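Local coordinates for 2-oxo-1,2-dihydroquinoline 8-monooxygenase, oxygenase component (Pseudomonas putida, PDB 1Z02), which is the oxygenase component of 2-oxoquinoline 8-monooxygenase, a trimer that probably hydroxylates its substrate by means of a Rieske [2Fe-2S] cluster and a mononuclear iron, at residues P46-H51 with Q59-C64; V66-R71 with I148-R153; D194-H199 with V333-T338; T204-W209 with K433-K438. One frame throughout, in Å; residues are numbered along the deposited sequence.

Contact 1 (P46-H51 with Q59-C64); sequences PALFTH and QGIQIC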
loop_
_atom_site.group_PDB
_atom_site.type_symbol
_atom_site.label_atom_id
_atom_site.label_comp_id
_atom_site.label_asym_id
_atom_site.label_seq_id
_atom_site.Cartn_x
_atom_site.Cartn_y
_atom_site.Cartn_z
ATOM N N PRO A 46 27.993 -5.891 3.978
ATOM C CA PRO A 46 28.430 -4.580 4.458
ATOM C C PRO A 46 27.207 -3.992 5.176
ATOM O O PRO A 46 26.082 -4.071 4.666
ATOM C CB PRO A 46 28.783 -3.847 3.163
ATOM C CG PRO A 46 27.823 -4.427 2.175
ATOM C CD PRO A 46 27.872 -5.900 2.506
ATOM N N ALA A 47 27.408 -3.446 6.369
ATOM C CA ALA A 47 26.298 -2.879 7.128
ATOM C C ALA A 47 26.251 -1.357 7.064
ATOM O O ALA A 47 25.198 -0.759 6.802
ATOM C CB ALA A 47 26.380 -3.331 8.595
ATOM N N LEU A 48 27.394 -0.729 7.319
ATOM C CA LEU A 48 27.479 0.728 7.320
ATOM C C LEU A 48 28.912 1.152 7.070
ATOM O O LEU A 48 29.832 0.367 7.273
ATOM C CB LEU A 48 27.057 1.281 8.691
ATOM C CG LEU A 48 25.622 1.113 9.193
ATOM C CD1 LEU A 48 25.563 1.419 10.677
ATOM C CD2 LEU A 48 24.698 2.026 8.414
ATOM N N PHE A 49 29.094 2.382 6.606
ATOM C CA PHE A 49 30.433 2.911 6.416
ATOM C C PHE A 49 30.845 3.316 7.824
ATOM O O PHE A 49 29.997 3.632 8.661
ATOM C CB PHE A 49 30.423 4.156 5.523
ATOM C CG PHE A 49 30.309 3.857 4.054
ATOM C CD1 PHE A 49 29.189 4.269 3.335
ATOM C CD2 PHE A 49 31.330 3.180 3.383
ATOM C CE1 PHE A 49 29.080 4.011 1.962
ATOM C CE2 PHE A 49 31.233 2.913 2.009
ATOM C CZ PHE A 49 30.103 3.333 1.299
ATOM N N THR A 50 32.138 3.306 8.098
ATOM C CA THR A 50 32.624 3.682 9.410
ATOM C C THR A 50 32.106 5.058 9.828
ATOM O O THR A 50 31.747 5.265 10.989
ATOM C CB THR A 50 34.170 3.663 9.424
ATOM O OG1 THR A 50 34.629 2.306 9.309
ATOM C CG2 THR A 50 34.714 4.274 10.702
ATOM N N HIS A 51 32.047 5.990 8.882
ATOM C CA HIS A 51 31.585 7.338 9.196
ATOM C C HIS A 51 30.109 7.393 9.584
ATOM O O HIS A 51 29.628 8.413 10.080
ATOM C CB HIS A 51 31.886 8.300 8.034
ATOM C CG HIS A 51 31.160 7.986 6.765
ATOM N ND1 HIS A 51 29.805 8.199 6.606
ATOM C CD2 HIS A 51 31.607 7.516 5.576
ATOM C CE1 HIS A 51 29.453 7.877 5.374
ATOM N NE2 HIS A 51 30.529 7.460 4.728
ATOM N N GLN A 59 22.774 2.582 15.649
ATOM C CA GLN A 59 22.058 2.623 14.379
ATOM C C GLN A 59 21.406 1.287 14.030
ATOM O O GLN A 59 22.034 0.232 14.135
ATOM C CB GLN A 59 23.021 3.014 13.255
ATOM C CG GLN A 59 22.362 3.086 11.886
ATOM C CD GLN A 59 21.440 4.277 11.746
ATOM O OE1 GLN A 59 21.875 5.422 11.855
ATOM N NE2 GLN A 59 20.159 4.016 11.497
ATOM N N GLY A 60 20.148 1.340 13.607
ATOM C CA GLY A 60 19.448 0.124 13.233
ATOM C C GLY A 60 19.336 -0.022 11.725
ATOM O O GLY A 60 19.144 0.969 11.009
ATOM N N ILE A 61 19.470 -1.257 11.242
ATOM C CA ILE A 61 19.368 -1.584 9.818
ATOM C C ILE A 61 18.594 -2.895 9.682
ATOM O O ILE A 61 18.099 -3.448 10.672
ATOM C CB ILE A 61 20.769 -1.779 9.168
ATOM C CG1 ILE A 61 21.516 -2.918 9.864
ATOM C CG2 ILE A 61 21.565 -0.502 9.264
ATOM C CD1 ILE A 61 22.922 -3.144 9.331
ATOM N N GLN A 62 18.476 -3.386 8.456
ATOM C CA GLN A 62 17.789 -4.651 8.212
ATOM C C GLN A 62 18.435 -5.336 7.013
ATOM O O GLN A 62 18.553 -4.742 5.938
ATOM C CB GLN A 62 16.285 -4.433 7.945
ATOM C CG GLN A 62 15.485 -5.735 8.013
ATOM C CD GLN A 62 13.992 -5.562 7.795
ATOM O OE1 GLN A 62 13.215 -6.458 8.108
ATOM N NE2 GLN A 62 13.586 -4.427 7.245
ATOM N N ILE A 63 18.859 -6.583 7.215
ATOM C CA ILE A 63 19.505 -7.379 6.178
ATOM C C ILE A 63 18.934 -8.796 6.185
ATOM O O ILE A 63 18.819 -9.420 7.241
ATOM C CB ILE A 63 21.041 -7.449 6.396
ATOM C CG1 ILE A 63 21.647 -6.042 6.294
ATOM C CG2 ILE A 63 21.668 -8.374 5.347
ATOM C CD1 ILE A 63 23.120 -5.984 6.670
ATOM N N CYS A 64 18.585 -9.305 5.008
ATOM C CA CYS A 64 17.978 -10.630 4.887
ATOM C C CYS A 64 16.747 -10.751 5.779
ATOM O O CYS A 64 16.468 -11.820 6.322
ATOM C CB CYS A 64 18.974 -11.737 5.236
ATOM S SG CYS A 64 20.264 -11.990 3.964
#
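Pro46 meets Ile63 through its backbone, Pro46 O lying 4.1 Å from Ile63 CD1, while the proline ring turns to Trp317 and Val319. At Ala47 the contact tightens: the methyl CB sits 3.5 Å from Ile61 CD1. Ile61 holds CG1 in the crowded position between backbone N and carbonyl carbon (chi1 60°), and its extended chain carries CD1 up to the alanine. Ala47 and Leu48 both face Ile148 in a classic beta bulge. Leu48 splits its two methyls between neighbours on the other strand. Leu48 CD2 lies 4.1 Å from Ile61 CG2, and Leu48 CD1 rests on the aliphatic part of Gln59, 3.8 Å from Gln59 CG, with the two side chains at about a right angle. The Gln59 chain bends at chi2, which folds CD back, and its NE2 gives Gly60 O of the same strand a nearly straight hydrogen bond of 3.2 Å (174°). An alanine in place of Gln59 would probably leave Gly60 O without this donor and open a gap beside Leu48 CD1. No hydrogen bond joins the two strands, which belong to different three-stranded antiparallel sheets and pack face to face through apolar side chains, as in the beta sandwich of a Rieske domain.

Contact 2 (V66-R71 with I148-R153); sequences VPIVLR and IFVFVR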
loop_
_atom_site.group_PDB
_atom_site.type_symbol
_atom_site.label_atom_id
_atom_site.label_comp_id
_atom_site.label_asym_id
_atom_site.label_seq_id
_atom_site.Cartn_x
_atom_site.Cartn_y
_atom_site.Cartn_z
ATOM N N VAL A 66 16.373 -9.647 8.630
ATOM C CA VAL A 66 16.769 -9.606 10.034
ATOM C C VAL A 66 17.094 -8.195 10.515
ATOM O O VAL A 66 17.986 -7.529 9.985
ATOM C CB VAL A 66 18.025 -10.476 10.283
ATOM C CG1 VAL A 66 18.369 -10.473 11.760
ATOM C CG2 VAL A 66 17.785 -11.890 9.792
ATOM N N PRO A 67 16.349 -7.712 11.514
ATOM C CA PRO A 67 16.580 -6.377 12.071
ATOM C C PRO A 67 17.848 -6.416 12.938
ATOM O O PRO A 67 17.982 -7.258 13.836
ATOM C CB PRO A 67 15.306 -6.113 12.876
ATOM C CG PRO A 67 14.877 -7.474 13.294
ATOM C CD PRO A 67 15.144 -8.334 12.090
ATOM N N ILE A 68 18.773 -5.506 12.661
ATOM C CA ILE A 68 20.046 -5.454 13.375
ATOM C C ILE A 68 20.355 -4.053 13.898
ATOM O O ILE A 68 20.142 -3.063 13.208
ATOM C CB ILE A 68 21.196 -5.874 12.427
ATOM C CG1 ILE A 68 20.963 -7.303 11.925
ATOM C CG2 ILE A 68 22.533 -5.783 13.147
ATOM C CD1 ILE A 68 21.905 -7.757 10.797
ATOM N N VAL A 69 20.866 -3.978 15.121
ATOM C CA VAL A 69 21.230 -2.705 15.716
ATOM C C VAL A 69 22.726 -2.739 16.030
ATOM O O VAL A 69 23.247 -3.742 16.533
ATOM C CB VAL A 69 20.414 -2.438 17.002
ATOM C CG1 VAL A 69 20.629 -3.567 18.000
ATOM C CG2 VAL A 69 20.804 -1.088 17.603
ATOM N N LEU A 70 23.419 -1.652 15.701
ATOM C CA LEU A 70 24.859 -1.573 15.940
ATOM C C LEU A 70 25.218 -0.399 16.840
ATOM O O LEU A 70 24.554 0.642 16.831
ATOM C CB LEU A 70 25.633 -1.426 14.620
ATOM C CG LEU A 70 25.496 -2.473 13.510
ATOM C CD1 LEU A 70 24.249 -2.212 12.696
ATOM C CD2 LEU A 70 26.717 -2.415 12.628
ATOM N N ARG A 71 26.272 -0.584 17.624
ATOM C CA ARG A 71 26.758 0.458 18.518
ATOM C C ARG A 71 28.271 0.389 18.616
ATOM O O ARG A 71 28.841 -0.700 18.674
ATOM C CB ARG A 71 26.170 0.312 19.927
ATOM C CG ARG A 71 26.662 1.408 20.881
ATOM C CD ARG A 71 26.353 1.117 22.336
ATOM N NE ARG A 71 26.844 2.194 23.196
ATOM C CZ ARG A 71 27.030 2.086 24.511
ATOM N NH1 ARG A 71 27.478 3.122 25.205
ATOM N NH2 ARG A 71 26.782 0.943 25.136
ATOM N N ILE A 148 32.163 -1.461 7.629
ATOM C CA ILE A 148 31.712 -2.267 8.758
ATOM C C ILE A 148 30.906 -3.449 8.215
ATOM O O ILE A 148 29.769 -3.272 7.766
ATOM C CB ILE A 148 30.800 -1.466 9.723
ATOM C CG1 ILE A 148 31.596 -0.338 10.388
ATOM C CG2 ILE A 148 30.238 -2.398 10.804
ATOM C CD1 ILE A 148 30.790 0.494 11.359
ATOM N N PHE A 149 31.491 -4.645 8.241
ATOM C CA PHE A 149 30.796 -5.840 7.761
ATOM C C PHE A 149 30.176 -6.596 8.929
ATOM O O PHE A 149 30.738 -6.641 10.025
ATOM C CB PHE A 149 31.747 -6.786 7.011
ATOM C CG PHE A 149 32.336 -6.200 5.759
ATOM C CD1 PHE A 149 33.503 -5.435 5.807
ATOM C CD2 PHE A 149 31.721 -6.408 4.528
ATOM C CE1 PHE A 149 34.046 -4.887 4.636
ATOM C CE2 PHE A 149 32.248 -5.872 3.362
ATOM C CZ PHE A 149 33.417 -5.107 3.414
ATOM N N VAL A 150 29.006 -7.178 8.695
ATOM C CA VAL A 150 28.315 -7.938 9.727
ATOM C C VAL A 150 27.976 -9.304 9.165
ATOM O O VAL A 150 27.626 -9.426 7.990
ATOM C CB VAL A 150 26.998 -7.243 10.172
ATOM C CG1 VAL A 150 26.294 -8.077 11.217
ATOM C CG2 VAL A 150 27.297 -5.872 10.739
ATOM N N PHE A 151 28.111 -10.331 9.995
ATOM C CA PHE A 151 27.796 -11.691 9.577
ATOM C C PHE A 151 26.341 -11.942 9.973
ATOM O O PHE A 151 26.049 -12.263 11.136
ATOM C CB PHE A 151 28.704 -12.700 10.287
ATOM C CG PHE A 151 28.544 -14.110 9.796
ATOM C CD1 PHE A 151 28.987 -14.474 8.528
ATOM C CD2 PHE A 151 27.920 -15.070 10.586
ATOM C CE1 PHE A 151 28.810 -15.772 8.054
ATOM C CE2 PHE A 151 27.737 -16.377 10.117
ATOM C CZ PHE A 151 28.182 -16.724 8.848
ATOM N N VAL A 152 25.436 -11.783 9.008
ATOM C CA VAL A 152 24.009 -11.981 9.245
ATOM C C VAL A 152 23.718 -13.476 9.243
ATOM O O VAL A 152 23.794 -14.138 8.206
ATOM C CB VAL A 152 23.171 -11.275 8.158
ATOM C CG1 VAL A 152 21.682 -11.295 8.538
ATOM C CG2 VAL A 152 23.665 -9.844 7.986
ATOM N N ARG A 153 23.376 -14.006 10.414
ATOM C CA ARG A 153 23.130 -15.434 10.564
ATOM C C ARG A 153 21.806 -15.782 11.224
ATOM O O ARG A 153 21.154 -14.929 11.832
ATOM C CB ARG A 153 24.264 -16.050 11.391
ATOM C CG ARG A 153 24.438 -15.362 12.735
ATOM C CD ARG A 153 25.337 -16.128 13.678
ATOM N NE ARG A 153 25.545 -15.404 14.930
ATOM C CZ ARG A 153 26.333 -15.832 15.912
ATOM N NH1 ARG A 153 26.471 -15.113 17.018
ATOM N NH2 ARG A 153 26.983 -16.986 15.788
#
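Val66 and Val152 lie alongside each other, pointing opposite ways, Val66 CB and CG2 both near Val152 CG1, with CB at 4.1 Å. Val152 parts its two methyls: CG1, anti to the backbone N, serves Val66, whereas Val152 CG2, anti to the carbonyl carbon, meets Ile68 CD1 at 3.9 Å. Ile68 reaches that far because its chain is extended, CD1 anti to CA (chi2 170°). The same Ile68 CD1 brushes Val150 CG1 more loosely, at 4.4 Å. The strand segments 66-71 and 148-152 run at 141° to one another with no hydrogen bond between them; they belong to the two facing antiparallel sheets of the Rieske-type sandwich, and these aliphatic groups fill the space between the layers. Further along, Leu70 turns CD1 back beside CA (chi2 82°) and leaves CD2 as the leading atom, roughly anti to CA. Leu70 and Val150 approach tip to tip, Leu70 CD2 to Val150 CG2 at 4.0 Å, and the same leucine methyl stands 4.0 Å from Ile148 CG2. One methyl thus rests on two residues of the opposing strand at once, although Ile148 runs alongside the leucine instead of pointing at it. Phe149 and Phe151 turn to the other face of their sheet, where Phe151 meets the rings of Trp44 and Phe157. Val77 and Ala79 of strand 76-81 pack beside Leu70 and Ile68, and Tyr139 beside Val66 and Val150.

Contact 3 (D194-H199 with V333-T338); sequences DNAVVH and VRVCPT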
loop_
_atom_site.group_PDB
_atom_site.type_symbol
_atom_site.label_atom_id
_atom_site.label_comp_id
_atom_site.label_asym_id
_atom_site.label_seq_id
_atom_site.Cartn_x
_atom_site.Cartn_y
_atom_site.Cartn_z
ATOM N N ASP A 194 46.297 -3.352 3.404
ATOM C CA ASP A 194 46.768 -2.250 4.227
ATOM C C ASP A 194 46.759 -0.972 3.389
ATOM O O ASP A 194 47.092 -0.995 2.201
ATOM C CB ASP A 194 48.184 -2.532 4.740
ATOM C CG ASP A 194 48.201 -3.504 5.915
ATOM O OD1 ASP A 194 49.306 -3.851 6.386
ATOM O OD2 ASP A 194 47.113 -3.911 6.374
ATOM N N ASN A 195 46.371 0.134 4.012
ATOM C CA ASN A 195 46.320 1.425 3.332
ATOM C C ASN A 195 45.290 1.511 2.211
ATOM O O ASN A 195 45.294 2.478 1.445
ATOM C CB ASN A 195 47.703 1.785 2.782
ATOM C CG ASN A 195 48.691 2.120 3.881
ATOM O OD1 ASN A 195 49.906 2.054 3.683
ATOM N ND2 ASN A 195 48.172 2.497 5.046
ATOM N N ALA A 196 44.420 0.508 2.098
ATOM C CA ALA A 196 43.381 0.546 1.069
ATOM C C ALA A 196 42.371 1.588 1.527
ATOM O O ALA A 196 41.942 1.571 2.678
ATOM C CB ALA A 196 42.703 -0.829 0.928
ATOM N N VAL A 197 42.009 2.509 0.642
ATOM C CA VAL A 197 41.039 3.537 1.000
ATOM C C VAL A 197 39.727 3.300 0.261
ATOM O O VAL A 197 39.727 2.937 -0.914
ATOM C CB VAL A 197 41.563 4.953 0.665
ATOM C CG1 VAL A 197 40.520 5.998 1.052
ATOM C CG2 VAL A 197 42.868 5.205 1.398
ATOM N N VAL A 198 38.611 3.495 0.957
ATOM C CA VAL A 198 37.295 3.289 0.363
ATOM C C VAL A 198 36.458 4.567 0.270
ATOM O O VAL A 198 36.328 5.307 1.244
ATOM C CB VAL A 198 36.468 2.257 1.178
ATOM C CG1 VAL A 198 35.077 2.135 0.601
ATOM C CG2 VAL A 198 37.151 0.903 1.171
ATOM N N HIS A 199 35.902 4.822 -0.911
ATOM C CA HIS A 199 35.028 5.972 -1.131
ATOM C C HIS A 199 33.828 5.404 -1.860
ATOM O O HIS A 199 33.982 4.586 -2.767
ATOM C CB HIS A 199 35.689 7.040 -2.010
ATOM C CG HIS A 199 36.775 7.811 -1.323
ATOM N ND1 HIS A 199 36.585 8.451 -0.119
ATOM C CD2 HIS A 199 38.059 8.049 -1.680
ATOM C CE1 HIS A 199 37.709 9.051 0.240
ATOM N NE2 HIS A 199 38.616 8.822 -0.689
ATOM N N VAL A 333 37.972 1.474 -4.524
ATOM C CA VAL A 333 39.089 1.263 -3.621
ATOM C C VAL A 333 40.415 1.526 -4.320
ATOM O O VAL A 333 40.588 1.185 -5.491
ATOM C CB VAL A 333 39.086 -0.194 -3.087
ATOM C CG1 VAL A 333 40.195 -0.376 -2.062
ATOM C CG2 VAL A 333 37.729 -0.525 -2.457
ATOM N N ARG A 334 41.331 2.164 -3.601
ATOM C CA ARG A 334 42.669 2.445 -4.116
ATOM C C ARG A 334 43.616 2.521 -2.926
ATOM O O ARG A 334 43.324 3.199 -1.942
ATOM C CB ARG A 334 42.718 3.769 -4.879
ATOM C CG ARG A 334 44.072 4.002 -5.536
ATOM C CD ARG A 334 44.255 5.400 -6.093
ATOM N NE ARG A 334 45.571 5.529 -6.720
ATOM C CZ ARG A 334 45.765 5.658 -8.030
ATOM N NH1 ARG A 334 46.996 5.764 -8.514
ATOM N NH2 ARG A 334 44.731 5.694 -8.859
ATOM N N VAL A 335 44.740 1.819 -3.007
ATOM C CA VAL A 335 45.699 1.837 -1.916
ATOM C C VAL A 335 46.433 3.170 -1.932
ATOM O O VAL A 335 47.043 3.552 -2.933
ATOM C CB VAL A 335 46.718 0.679 -2.035
ATOM C CG1 VAL A 335 47.759 0.784 -0.922
ATOM C CG2 VAL A 335 45.988 -0.662 -1.923
ATOM N N CYS A 336 46.349 3.882 -0.815
ATOM C CA CYS A 336 46.982 5.186 -0.685
ATOM C C CYS A 336 47.931 5.172 0.502
ATOM O O CYS A 336 47.510 5.371 1.638
ATOM C CB CYS A 336 45.909 6.260 -0.488
ATOM S SG CYS A 336 44.633 6.310 -1.818
ATOM N N PRO A 337 49.231 4.953 0.249
ATOM C CA PRO A 337 50.256 4.905 1.299
ATOM C C PRO A 337 50.435 6.184 2.115
ATOM O O PRO A 337 50.411 6.162 3.346
ATOM C CB PRO A 337 51.523 4.533 0.529
ATOM C CG PRO A 337 50.998 3.768 -0.644
ATOM C CD PRO A 337 49.810 4.597 -1.056
ATOM N N THR A 338 50.628 7.299 1.427
ATOM C CA THR A 338 50.822 8.574 2.105
ATOM C C THR A 338 49.527 9.361 2.148
ATOM O O THR A 338 48.577 9.031 1.440
ATOM C CB THR A 338 51.901 9.430 1.389
ATOM O OG1 THR A 338 51.388 9.953 0.153
ATOM C CG2 THR A 338 53.124 8.581 1.101
#
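Asn195 O is gripped twice from segment 333-338: Cys336 N donates a 2.9 Å hydrogen bond to it at 163°, tilted somewhat from the carbonyl plane, and Val335 CA approaches with a weaker CA-H...O contact. Val197 continues the ladder in both directions. Its N donates to Arg334 O at 3.0 Å, coming from above the plane of that carbonyl, and its O accepts Arg334 N at 3.2 Å, here within the carbonyl plane. A CA-H...O contact from Val333 CA, also 3.2 Å, adds a second hold on Val197 O. Val197 and Arg334 therefore form a hydrogen-bonded antiparallel pair, flanked by the non-hydrogen-bonded pairs Ala196-Val335 and Val198-Val333. On the face of these flanking residues, Val333 spreads its methyls: CG1 meets Ala196 CB and CG2 meets Val198 CG2, each at 3.9 Å, while Val191 and Tyr315 pack against the same valine. On the other face Val197 CG2, anti to the carbonyl carbon, lies 3.7 Å from Cys336 CB. Past the strand, Thr338 caps helix 339-359 through OG1 to Glu340 N, and that helix lies against Arg334, Cys336 and His199. Strand 196-206 is the outermost strand on this side of a seven-stranded antiparallel sheet within the chain; a curved sheet leading into a long helix packed on it is consistent with the helix-grip fold of the Bet v 1-like superfamily.

Contact 4 (T204-W209 with K433-K438); sequences TGFGNW and KRPGYK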
loop_
_atom_site.group_PDB
_atom_site.type_symbol
_atom_site.label_atom_id
_atom_site.label_comp_id
_atom_site.label_asym_id
_atom_site.label_seq_id
_atom_site.Cartn_x
_atom_site.Cartn_y
_atom_site.Cartn_z
ATOM N N THR A 204 19.091 2.549 -1.200
ATOM C CA THR A 204 18.037 1.550 -1.197
ATOM C C THR A 204 17.495 1.390 -2.610
ATOM O O THR A 204 17.148 2.376 -3.274
ATOM C CB THR A 204 16.890 1.952 -0.254
ATOM O OG1 THR A 204 17.417 2.193 1.055
ATOM C CG2 THR A 204 15.865 0.838 -0.164
ATOM N N GLY A 205 17.460 0.140 -3.071
ATOM C CA GLY A 205 16.948 -0.176 -4.393
ATOM C C GLY A 205 15.550 -0.752 -4.261
ATOM O O GLY A 205 15.267 -1.495 -3.323
ATOM N N PHE A 206 14.664 -0.411 -5.184
ATOM C CA PHE A 206 13.297 -0.905 -5.109
ATOM C C PHE A 206 13.093 -2.076 -6.042
ATOM O O PHE A 206 12.950 -1.914 -7.237
ATOM C CB PHE A 206 12.345 0.242 -5.409
ATOM C CG PHE A 206 12.631 1.455 -4.580
ATOM C CD1 PHE A 206 13.376 2.511 -5.097
ATOM C CD2 PHE A 206 12.259 1.490 -3.244
ATOM C CE1 PHE A 206 13.754 3.582 -4.286
ATOM C CE2 PHE A 206 12.631 2.552 -2.430
ATOM C CZ PHE A 206 13.385 3.601 -2.957
ATOM N N GLY A 207 13.117 -3.262 -5.448
ATOM C CA GLY A 207 12.973 -4.508 -6.169
ATOM C C GLY A 207 13.832 -5.552 -5.482
ATOM O O GLY A 207 14.648 -5.223 -4.618
ATOM N N ASN A 208 13.662 -6.805 -5.887
ATOM C CA ASN A 208 14.409 -7.923 -5.313
ATOM C C ASN A 208 15.906 -7.859 -5.617
ATOM O O ASN A 208 16.303 -7.428 -6.702
ATOM C CB ASN A 208 13.842 -9.240 -5.837
ATOM C CG ASN A 208 14.519 -10.440 -5.225
ATOM O OD1 ASN A 208 14.271 -10.782 -4.067
ATOM N ND2 ASN A 208 15.390 -11.084 -5.997
ATOM N N TRP A 209 16.723 -8.310 -4.662
ATOM C CA TRP A 209 18.177 -8.287 -4.796
ATOM C C TRP A 209 18.801 -9.078 -5.950
ATOM O O TRP A 209 19.785 -8.627 -6.539
ATOM C CB TRP A 209 18.842 -8.737 -3.486
ATOM C CG TRP A 209 18.763 -10.216 -3.226
ATOM C CD1 TRP A 209 17.717 -10.903 -2.689
ATOM C CD2 TRP A 209 19.775 -11.189 -3.525
ATOM N NE1 TRP A 209 18.011 -12.248 -2.635
ATOM C CE2 TRP A 209 19.266 -12.451 -3.141
ATOM C CE3 TRP A 209 21.059 -11.116 -4.085
ATOM C CZ2 TRP A 209 20.003 -13.638 -3.295
ATOM C CZ3 TRP A 209 21.788 -12.296 -4.238
ATOM C CH2 TRP A 209 21.254 -13.541 -3.845
ATOM N N LYS A 433 7.512 9.315 2.658
ATOM C CA LYS A 433 8.685 8.477 2.922
ATOM C C LYS A 433 8.706 7.195 2.114
ATOM O O LYS A 433 7.778 6.395 2.192
ATOM C CB LYS A 433 8.754 8.110 4.401
ATOM C CG LYS A 433 9.060 9.274 5.293
ATOM C CD LYS A 433 9.033 8.874 6.747
ATOM C CE LYS A 433 9.772 9.917 7.555
ATOM N NZ LYS A 433 9.241 10.092 8.923
ATOM N N ARG A 434 9.774 7.002 1.342
ATOM C CA ARG A 434 9.929 5.803 0.525
ATOM C C ARG A 434 10.430 4.633 1.363
ATOM O O ARG A 434 10.909 4.821 2.486
ATOM C CB ARG A 434 10.968 6.031 -0.567
ATOM C CG ARG A 434 10.601 6.980 -1.678
ATOM C CD ARG A 434 11.861 7.237 -2.473
ATOM N NE ARG A 434 11.606 7.812 -3.784
ATOM C CZ ARG A 434 12.520 7.900 -4.747
ATOM N NH1 ARG A 434 12.203 8.436 -5.916
ATOM N NH2 ARG A 434 13.750 7.442 -4.544
ATOM N N PRO A 435 10.319 3.403 0.830
ATOM C CA PRO A 435 10.808 2.246 1.580
ATOM C C PRO A 435 12.297 2.519 1.820
ATOM O O PRO A 435 12.963 3.082 0.952
ATOM C CB PRO A 435 10.572 1.095 0.613
ATOM C CG PRO A 435 9.310 1.494 -0.066
ATOM C CD PRO A 435 9.543 2.972 -0.346
ATOM N N GLY A 436 12.817 2.137 2.983
ATOM C CA GLY A 436 14.211 2.424 3.266
ATOM C C GLY A 436 15.082 1.331 3.860
ATOM O O GLY A 436 14.784 0.143 3.749
ATOM N N TYR A 437 16.170 1.751 4.504
ATOM C CA TYR A 437 17.133 0.825 5.091
ATOM C C TYR A 437 17.504 1.188 6.527
ATOM O O TYR A 437 17.367 0.369 7.439
ATOM C CB TYR A 437 18.377 0.810 4.199
ATOM C CG TYR A 437 19.549 0.023 4.734
ATOM C CD1 TYR A 437 19.459 -1.353 4.943
ATOM C CD2 TYR A 437 20.760 0.656 5.017
ATOM C CE1 TYR A 437 20.554 -2.076 5.422
ATOM C CE2 TYR A 437 21.845 -0.051 5.486
ATOM C CZ TYR A 437 21.742 -1.413 5.686
ATOM O OH TYR A 437 22.848 -2.109 6.120
ATOM N N LYS A 438 17.976 2.419 6.726
ATOM C CA LYS A 438 18.359 2.882 8.057
ATOM C C LYS A 438 17.129 3.246 8.885
ATOM O O LYS A 438 16.301 4.056 8.463
ATOM C CB LYS A 438 19.302 4.086 7.933
ATOM C CG LYS A 438 20.604 3.738 7.215
ATOM C CD LYS A 438 21.453 4.965 6.882
ATOM C CE LYS A 438 22.203 5.490 8.089
ATOM N NZ LYS A 438 23.155 6.573 7.684
#
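The C-terminal end of strand 196-206, outermost in its sheet within the chain, meets through Thr204 and Phe206 the irregular tail that follows helix 423-430, chiefly Arg434 and Pro435, beside the interface with a second subunit. Phe206 does most of the touching with the far end of its ring. Phe206 CE2 lies 3.4 Å from Pro435 O, which approaches the ring edge near its plane, and 3.7 Å from Pro435 CD; Pro435 CB also stands in plane at this edge. Around the tip, Phe206 CZ is 4.0 Å from Arg434 CD, and Phe206 CE1 is 3.9 Å from Arg434 NH2. The arginine chain is extended from CG to NE and crosses the phenylalanine at about a right angle, its guanidinium turned 83° from the ring. The charge has its stronger partner across the interface, where Arg434 NH1 forms a salt bridge with Asp431 of the second subunit. Lys427 of that subunit packs on both Phe206 and Arg434, and Phe426 of the same subunit on Pro435. An alanine in place of Phe206 would probably open a gap beside Pro435 and deprive Arg434 CD and NH2 of their support on this side. Two residues earlier, Thr204 places OG1 3.6 Å from Tyr437 CB and CG2 3.8 Å from Pro435 O. Its hydroxyl is hydrogen-bonded to Glu327, and the polar end of Tyr437 has its partner at Ala47. No hydrogen bond links strand and tail directly; van der Waals fit holds them together, perhaps helped by the slightly positive ring edge facing a carbonyl oxygen, while the polar ends bond to other parts of the trimer.

Contacts 1 and 2 are two parts of one sandwich: their centres are 6 Å apart, and each sheet supplies a strand to both. Probable hydrogen bonds join them, Ala47 N to Ile148 O (2.7 Å) in one sheet and Ile61 N to Ile68 O (2.8 Å) in the other. Contact 4 lies 13 Å from contact 1, centre to centre, and a probable hydrogen bond from its Tyr437 OH to Ala47 O (2.8 Å) ties the C-terminal tail to the Rieske region. Contacts 3 and 4 share strand 196-206, with centres 30 Å apart. Contact 3 just touches contact 1, Phe49 CE2 standing 4.2 Å from Val198 CG1. All four lie away from the [2Fe-2S] cluster and the mononuclear iron.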